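Local coordinates for CRISPR-associated protein, Cse1 family (PDB 4H3T), which probably serves as the large Cse1 subunit of a type I-E CRISPR Cascade complex, which in this family takes part in recognising and capturing invading DNA, at residues A[47-52]-A[161-166]; A[165-170]-A[263-268]. The protein carries 1 engineered substitution. All coordinates share one frame; numbering follows the deposited sequence.

In the fold
Contacts 1 and 2 use overlapping parts of one helix, 157-170, with Val165 and Glu166 common to both, and their centres lie about 11 Å apart. In contact 1 the helix meets the loop 47-52 that leads from strand 42-45 into helix 52-68; in contact 2 its later residues meet the start of strand 263-272. The two also touch directly: Thr51 O lies 3.2 Å from Phe170 CE2, and Leu164 CD1 packs 3.7 Å from Ile265 CG2. Both are mainly buried, centred about 13 and 19 Å from the centre of the chain, so that one helix ties the loop 47-52 to the sheet containing strand 263-272.

Contact 1: residues A[47-52]-A[161-166]; sequences VDFPTL and ARWLVE
The loop 47-52 makes a type I beta turn from Phe49 to Leu52, closed by the hydrogen bond from Leu52 N to Phe49 O, and comes closest to helix 157-170 where Leu52 CA is 5.7 Å from Glu166 CA. Leu52 has CG anti to its carbonyl carbon and an extended chi2 (175°), which carries CD2 over one face of Trp163, 4.1 Å from the centroid of the six-membered ring in a CH-pi contact. The same methyl packs against Glu166 CB and Arg162 O. At the far rim of the indole, Trp163 CH2 abuts Phe49 CB at 3.7 Å, the two rings inclined by 55°. Thr51 OG1, in the crowded position between backbone N and carbonyl carbon, donates a 2.7 Å hydrogen bond to Glu166 OE2 on its anti lone pair; the bend of the glutamate at chi2 (-91°) brings the carboxylate there. Asp48 and Arg162 form no direct salt bridge. A water over the Trp163 face joins them, donating a hydrogen bond to Asp48 OD1 (2.7 Å) and accepting one from Arg162 NE (2.8 Å), while Arg162 NH1 is held by Trp17 O and Glu29. This is a turn leading into the N-terminal end of helix 52-68, seated on helix 157-170 within the Cse1 fold.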
loop_
_atom_site.group_PDB
_atom_site.type_symbol
_atom_site.label_atom_id
_atom_site.label_comp_id
_atom_site.label_asym_id
_atom_site.label_seq_id
_atom_site.Cartn_x
_atom_site.Cartn_y
_atom_site.Cartn_z
ATOM N N VAL A 47 -13.721 -2.230 -0.157
ATOM C CA VAL A 47 -13.553 -2.208 -1.612
ATOM C C VAL A 47 -13.264 -3.603 -2.168
ATOM O O VAL A 47 -12.741 -4.448 -1.500
ATOM C CB VAL A 47 -12.513 -1.172 -2.092
ATOM C CG1 VAL A 47 -12.909 0.245 -1.668
ATOM C CG2 VAL A 47 -11.132 -1.507 -1.617
ATOM N N ASP A 48 -13.452 -3.707 -3.457
ATOM C CA ASP A 48 -13.435 -4.871 -4.315
ATOM C C ASP A 48 -12.015 -5.157 -4.951
ATOM O O ASP A 48 -11.775 -6.227 -5.497
ATOM C CB ASP A 48 -14.506 -4.578 -5.469
ATOM C CG ASP A 48 -14.766 -3.073 -5.933
ATOM O OD1 ASP A 48 -14.568 -2.788 -7.169
ATOM O OD2 ASP A 48 -15.143 -2.123 -4.998
ATOM N N PHE A 49 -11.115 -4.182 -4.922
ATOM C CA PHE A 49 -9.810 -4.312 -5.567
ATOM C C PHE A 49 -8.825 -3.475 -4.787
ATOM O O PHE A 49 -9.185 -2.393 -4.368
ATOM C CB PHE A 49 -9.954 -3.898 -7.054
ATOM C CG PHE A 49 -8.711 -4.249 -7.838
ATOM C CD1 PHE A 49 -8.501 -5.550 -8.288
ATOM C CD2 PHE A 49 -7.665 -3.339 -7.952
ATOM C CE1 PHE A 49 -7.332 -5.890 -8.957
ATOM C CE2 PHE A 49 -6.475 -3.695 -8.556
ATOM C CZ PHE A 49 -6.318 -4.961 -9.084
ATOM N N PRO A 50 -7.606 -3.982 -4.540
ATOM C CA PRO A 50 -6.707 -3.326 -3.578
ATOM C C PRO A 50 -6.268 -1.911 -3.859
ATOM O O PRO A 50 -6.138 -1.163 -2.934
ATOM C CB PRO A 50 -5.483 -4.231 -3.552
ATOM C CG PRO A 50 -5.933 -5.521 -4.110
ATOM C CD PRO A 50 -7.075 -5.290 -4.983
ATOM N N THR A 51 -6.145 -1.521 -5.099
ATOM C CA THR A 51 -5.677 -0.183 -5.428
ATOM C C THR A 51 -6.742 0.860 -5.126
ATOM O O THR A 51 -6.457 2.034 -4.976
ATOM C CB THR A 51 -5.264 -0.091 -6.879
ATOM O OG1 THR A 51 -6.323 -0.507 -7.681
ATOM C CG2 THR A 51 -4.082 -0.910 -7.188
ATOM N N LEU A 52 -7.974 0.443 -5.046
ATOM C CA LEU A 52 -9.018 1.407 -4.761
ATOM C C LEU A 52 -8.896 2.040 -3.338
ATOM O O LEU A 52 -9.333 3.169 -3.126
ATOM C CB LEU A 52 -10.388 0.746 -4.897
ATOM C CG LEU A 52 -10.826 0.317 -6.337
ATOM C CD1 LEU A 52 -12.182 -0.461 -6.280
ATOM C CD2 LEU A 52 -11.077 1.522 -7.176
ATOM N N ALA A 161 -16.971 6.095 -11.375
ATOM C CA ALA A 161 -16.384 7.111 -10.458
ATOM C C ALA A 161 -15.232 6.516 -9.639
ATOM O O ALA A 161 -14.193 7.166 -9.487
ATOM C CB ALA A 161 -17.438 7.671 -9.540
ATOM N N ARG A 162 -15.417 5.301 -9.083
ATOM C CA ARG A 162 -14.366 4.662 -8.299
ATOM C C ARG A 162 -13.129 4.408 -9.157
ATOM O O ARG A 162 -12.018 4.755 -8.750
ATOM C CB ARG A 162 -14.837 3.351 -7.712
ATOM C CG ARG A 162 -15.811 3.527 -6.589
ATOM C CD ARG A 162 -16.093 2.237 -5.867
ATOM N NE ARG A 162 -16.682 1.187 -6.682
ATOM C CZ ARG A 162 -17.965 0.873 -6.754
ATOM N NH1 ARG A 162 -18.877 1.628 -6.161
ATOM N NH2 ARG A 162 -18.360 -0.153 -7.495
ATOM N N TRP A 163 -13.322 3.858 -10.370
ATOM C CA TRP A 163 -12.190 3.583 -11.226
ATOM C C TRP A 163 -11.514 4.831 -11.783
ATOM O O TRP A 163 -10.302 4.794 -12.078
ATOM C CB TRP A 163 -12.539 2.659 -12.338
ATOM C CG TRP A 163 -12.798 1.273 -11.852
ATOM C CD1 TRP A 163 -13.972 0.583 -11.937
ATOM C CD2 TRP A 163 -11.850 0.377 -11.289
ATOM N NE1 TRP A 163 -13.804 -0.692 -11.444
ATOM C CE2 TRP A 163 -12.549 -0.807 -10.941
ATOM C CE3 TRP A 163 -10.511 0.511 -10.870
ATOM C CZ2 TRP A 163 -11.913 -1.904 -10.363
ATOM C CZ3 TRP A 163 -9.894 -0.571 -10.288
ATOM C CH2 TRP A 163 -10.609 -1.745 -9.999
ATOM N N LEU A 164 -12.274 5.912 -11.924
ATOM C CA LEU A 164 -11.756 7.196 -12.361
ATOM C C LEU A 164 -10.746 7.752 -11.340
ATOM O O LEU A 164 -9.668 8.155 -11.715
ATOM C CB LEU A 164 -12.927 8.151 -12.559
ATOM C CG LEU A 164 -12.668 9.582 -12.880
ATOM C CD1 LEU A 164 -11.904 9.709 -14.195
ATOM C CD2 LEU A 164 -13.989 10.332 -12.968
ATOM N N VAL A 165 -11.093 7.678 -10.037
ATOM C CA VAL A 165 -10.265 8.095 -8.951
ATOM C C VAL A 165 -9.029 7.226 -8.912
ATOM O O VAL A 165 -7.912 7.724 -8.826
ATOM C CB VAL A 165 -11.033 8.077 -7.616
ATOM C CG1 VAL A 165 -10.066 8.409 -6.450
ATOM C CG2 VAL A 165 -12.172 9.107 -7.644
ATOM N N GLU A 166 -9.203 5.939 -9.117
ATOM C CA GLU A 166 -8.077 5.030 -9.108
ATOM C C GLU A 166 -7.152 5.254 -10.284
ATOM O O GLU A 166 -5.930 5.159 -10.107
ATOM C CB GLU A 166 -8.596 3.564 -9.086
ATOM C CG GLU A 166 -7.534 2.468 -8.886
ATOM C CD GLU A 166 -6.902 1.865 -10.130
ATOM O OE1 GLU A 166 -7.105 2.433 -11.223
ATOM O OE2 GLU A 166 -6.136 0.876 -10.003
HETATM O O HOH W 1 -15.045 -0.372 -8.324
#

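Contact 2: residues A[165-170]-A[263-268]; sequences VERHAF and RRIRLF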
loop_
_atom_site.group_PDB
_atom_site.type_symbol
_atom_site.label_atom_id
_atom_site.label_comp_id
_atom_site.label_asym_id
_atom_site.label_seq_id
_atom_site.Cartn_x
_atom_site.Cartn_y
_atom_site.Cartn_z
ATOM N N VAL A 165 -11.093 7.678 -10.037
ATOM C CA VAL A 165 -10.265 8.095 -8.951
ATOM C C VAL A 165 -9.029 7.226 -8.912
ATOM O O VAL A 165 -7.912 7.724 -8.826
ATOM C CB VAL A 165 -11.033 8.077 -7.616
ATOM C CG1 VAL A 165 -10.066 8.409 -6.450
ATOM C CG2 VAL A 165 -12.172 9.107 -7.644
ATOM N N GLU A 166 -9.203 5.939 -9.117
ATOM C CA GLU A 166 -8.077 5.030 -9.108
ATOM C C GLU A 166 -7.152 5.254 -10.284
ATOM O O GLU A 166 -5.930 5.159 -10.107
ATOM C CB GLU A 166 -8.596 3.564 -9.086
ATOM C CG GLU A 166 -7.534 2.468 -8.886
ATOM C CD GLU A 166 -6.902 1.865 -10.130
ATOM O OE1 GLU A 166 -7.105 2.433 -11.223
ATOM O OE2 GLU A 166 -6.136 0.876 -10.003
ATOM N N ARG A 167 -7.689 5.516 -11.492
ATOM C CA ARG A 167 -6.843 5.572 -12.677
ATOM C C ARG A 167 -5.915 6.779 -12.681
ATOM O O ARG A 167 -4.836 6.692 -13.232
ATOM C CB ARG A 167 -7.700 5.523 -13.948
ATOM C CG ARG A 167 -6.894 5.339 -15.198
ATOM C CD ARG A 167 -5.937 4.166 -15.177
ATOM N NE ARG A 167 -5.725 3.704 -16.537
ATOM C CZ ARG A 167 -6.453 2.797 -17.158
ATOM N NH1 ARG A 167 -6.232 2.524 -18.445
ATOM N NH2 ARG A 167 -7.439 2.179 -16.522
ATOM N N HIS A 168 -6.329 7.901 -12.118
ATOM C CA HIS A 168 -5.441 9.059 -12.036
ATOM C C HIS A 168 -4.196 8.794 -11.197
ATOM O O HIS A 168 -3.130 9.385 -11.454
ATOM C CB HIS A 168 -6.151 10.240 -11.421
ATOM C CG HIS A 168 -6.971 11.031 -12.367
ATOM N ND1 HIS A 168 -6.389 11.835 -13.303
ATOM C CD2 HIS A 168 -8.318 11.032 -12.553
ATOM C CE1 HIS A 168 -7.396 12.406 -13.954
ATOM N NE2 HIS A 168 -8.574 11.914 -13.561
ATOM N N ALA A 169 -4.297 7.869 -10.235
ATOM C CA ALA A 169 -3.231 7.533 -9.274
ATOM C C ALA A 169 -2.425 6.284 -9.651
ATOM O O ALA A 169 -1.290 6.178 -9.238
ATOM C CB ALA A 169 -3.893 7.309 -7.888
ATOM N N PHE A 170 -3.047 5.274 -10.295
ATOM C CA PHE A 170 -2.430 3.970 -10.507
ATOM C C PHE A 170 -2.296 3.590 -11.989
ATOM O O PHE A 170 -1.997 2.469 -12.271
ATOM C CB PHE A 170 -3.260 2.873 -9.788
ATOM C CG PHE A 170 -2.971 2.753 -8.316
ATOM C CD1 PHE A 170 -1.895 2.019 -7.875
ATOM C CD2 PHE A 170 -3.835 3.300 -7.369
ATOM C CE1 PHE A 170 -1.639 1.851 -6.504
ATOM C CE2 PHE A 170 -3.592 3.106 -5.982
ATOM C CZ PHE A 170 -2.491 2.378 -5.575
ATOM N N ARG A 263 -3.890 11.820 -15.042
ATOM C CA ARG A 263 -4.400 11.481 -16.365
ATOM C C ARG A 263 -5.363 12.598 -16.843
ATOM O O ARG A 263 -5.575 13.597 -16.145
ATOM C CB ARG A 263 -5.101 10.089 -16.331
ATOM C CG ARG A 263 -4.143 8.907 -15.956
ATOM C CD ARG A 263 -3.250 8.626 -17.091
ATOM N NE ARG A 263 -2.297 7.522 -16.858
ATOM C CZ ARG A 263 -1.069 7.632 -16.351
ATOM N NH1 ARG A 263 -0.626 8.798 -15.902
ATOM N NH2 ARG A 263 -0.283 6.577 -16.282
ATOM N N ARG A 264 -5.753 12.490 -18.094
ATOM C CA ARG A 264 -6.778 13.273 -18.744
ATOM C C ARG A 264 -7.815 12.258 -19.229
ATOM O O ARG A 264 -7.538 11.413 -20.111
ATOM C CB ARG A 264 -6.241 14.144 -19.873
ATOM C CG ARG A 264 -5.304 15.240 -19.393
ATOM C CD ARG A 264 -5.929 16.230 -18.409
ATOM N NE ARG A 264 -4.965 17.276 -18.087
ATOM C CZ ARG A 264 -4.117 17.281 -17.081
ATOM N NH1 ARG A 264 -4.179 16.345 -16.150
ATOM N NH2 ARG A 264 -3.257 18.290 -16.934
ATOM N N ILE A 265 -8.976 12.302 -18.608
ATOM C CA ILE A 265 -10.007 11.286 -18.831
ATOM C C ILE A 265 -11.347 11.916 -19.120
ATOM O O ILE A 265 -11.708 12.928 -18.543
ATOM C CB ILE A 265 -10.094 10.350 -17.583
ATOM C CG1 ILE A 265 -8.703 9.687 -17.267
ATOM C CG2 ILE A 265 -11.182 9.308 -17.759
ATOM C CD1 ILE A 265 -8.691 8.800 -16.055
ATOM N N ARG A 266 -12.103 11.265 -19.968
ATOM C CA ARG A 266 -13.478 11.655 -20.237
ATOM C C ARG A 266 -14.325 10.413 -20.304
ATOM O O ARG A 266 -13.988 9.480 -21.081
ATOM C CB ARG A 266 -13.587 12.461 -21.547
ATOM C CG ARG A 266 -15.023 12.867 -21.891
ATOM C CD ARG A 266 -15.029 13.799 -23.077
ATOM N NE ARG A 266 -16.399 14.107 -23.466
ATOM C CZ ARG A 266 -16.754 14.766 -24.564
ATOM N NH1 ARG A 266 -15.836 15.159 -25.436
ATOM N NH2 ARG A 266 -18.040 15.003 -24.817
ATOM N N LEU A 267 -15.402 10.379 -19.480
ATOM C CA LEU A 267 -16.417 9.289 -19.515
ATOM C C LEU A 267 -17.471 9.677 -20.537
ATOM O O LEU A 267 -17.770 10.856 -20.677
ATOM C CB LEU A 267 -17.103 9.085 -18.170
ATOM C CG LEU A 267 -16.225 8.827 -16.968
ATOM C CD1 LEU A 267 -17.055 8.793 -15.682
ATOM C CD2 LEU A 267 -15.414 7.550 -17.081
ATOM N N PHE A 268 -17.994 8.734 -21.280
ATOM C CA PHE A 268 -19.072 9.009 -22.252
ATOM C C PHE A 268 -20.352 8.308 -21.760
ATOM O O PHE A 268 -20.577 7.173 -22.136
ATOM C CB PHE A 268 -18.680 8.515 -23.625
ATOM C CG PHE A 268 -17.533 9.317 -24.203
ATOM C CD1 PHE A 268 -17.770 10.516 -24.889
ATOM C CD2 PHE A 268 -16.214 8.930 -23.986
ATOM C CE1 PHE A 268 -16.715 11.226 -25.478
ATOM C CE2 PHE A 268 -15.156 9.674 -24.516
ATOM C CZ PHE A 268 -15.410 10.841 -25.226
#
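With CG anti to its carbonyl carbon and the ring turned about its second torsion, His168 extends its imidazole from helix 157-170 to the beginning of strand 263-272. Its ND1 accepts a hydrogen bond from Arg263 N at 3.0 Å; the N-H...N angle is 153°, and the donor sits 26° out of the ring plane. An acceptor role for ND1 implies that it carries no proton, and on the other side of the ring NE2 is bonded to Phe112 O, consistent with a neutral imidazole protonated at NE2. Ile265, its chain extended, reaches tip to tip toward the histidine and lays CD1 over one face of the ring, 4.2 Å from the centroid, a CH-pi contact. That methyl also touches Arg167 CG at 4.0 Å, the two side chains crossing at about a right angle. The axes of segments 165-170 and 263-268 run nearly antiparallel (156°) and approach to 8.6 Å. Helix 157-170 packs against the face of the mixed sheet to which Arg263 and Ile265 point, with Arg167 also touching Ile283 of the antiparallel neighbour, strand 275-289. An alanine in place of His168 would probably leave Arg263 N without this acceptor and Ile265 CD1 without the ring beneath it, loosening the start of the strand against the helix. Arg263 bends at its second torsion and runs its CG past Arg167 O at 3.6 Å. The guanidinium groups of Arg167 and Arg263 both make salt bridges to Asp175, whose carboxylate probably offsets the repulsion between these like charges. Arg264 NH1 donates a hydrogen bond to Arg263 O, 3.1 Å away, from above the carbonyl plane, while its NE is bonded to Gly243 O.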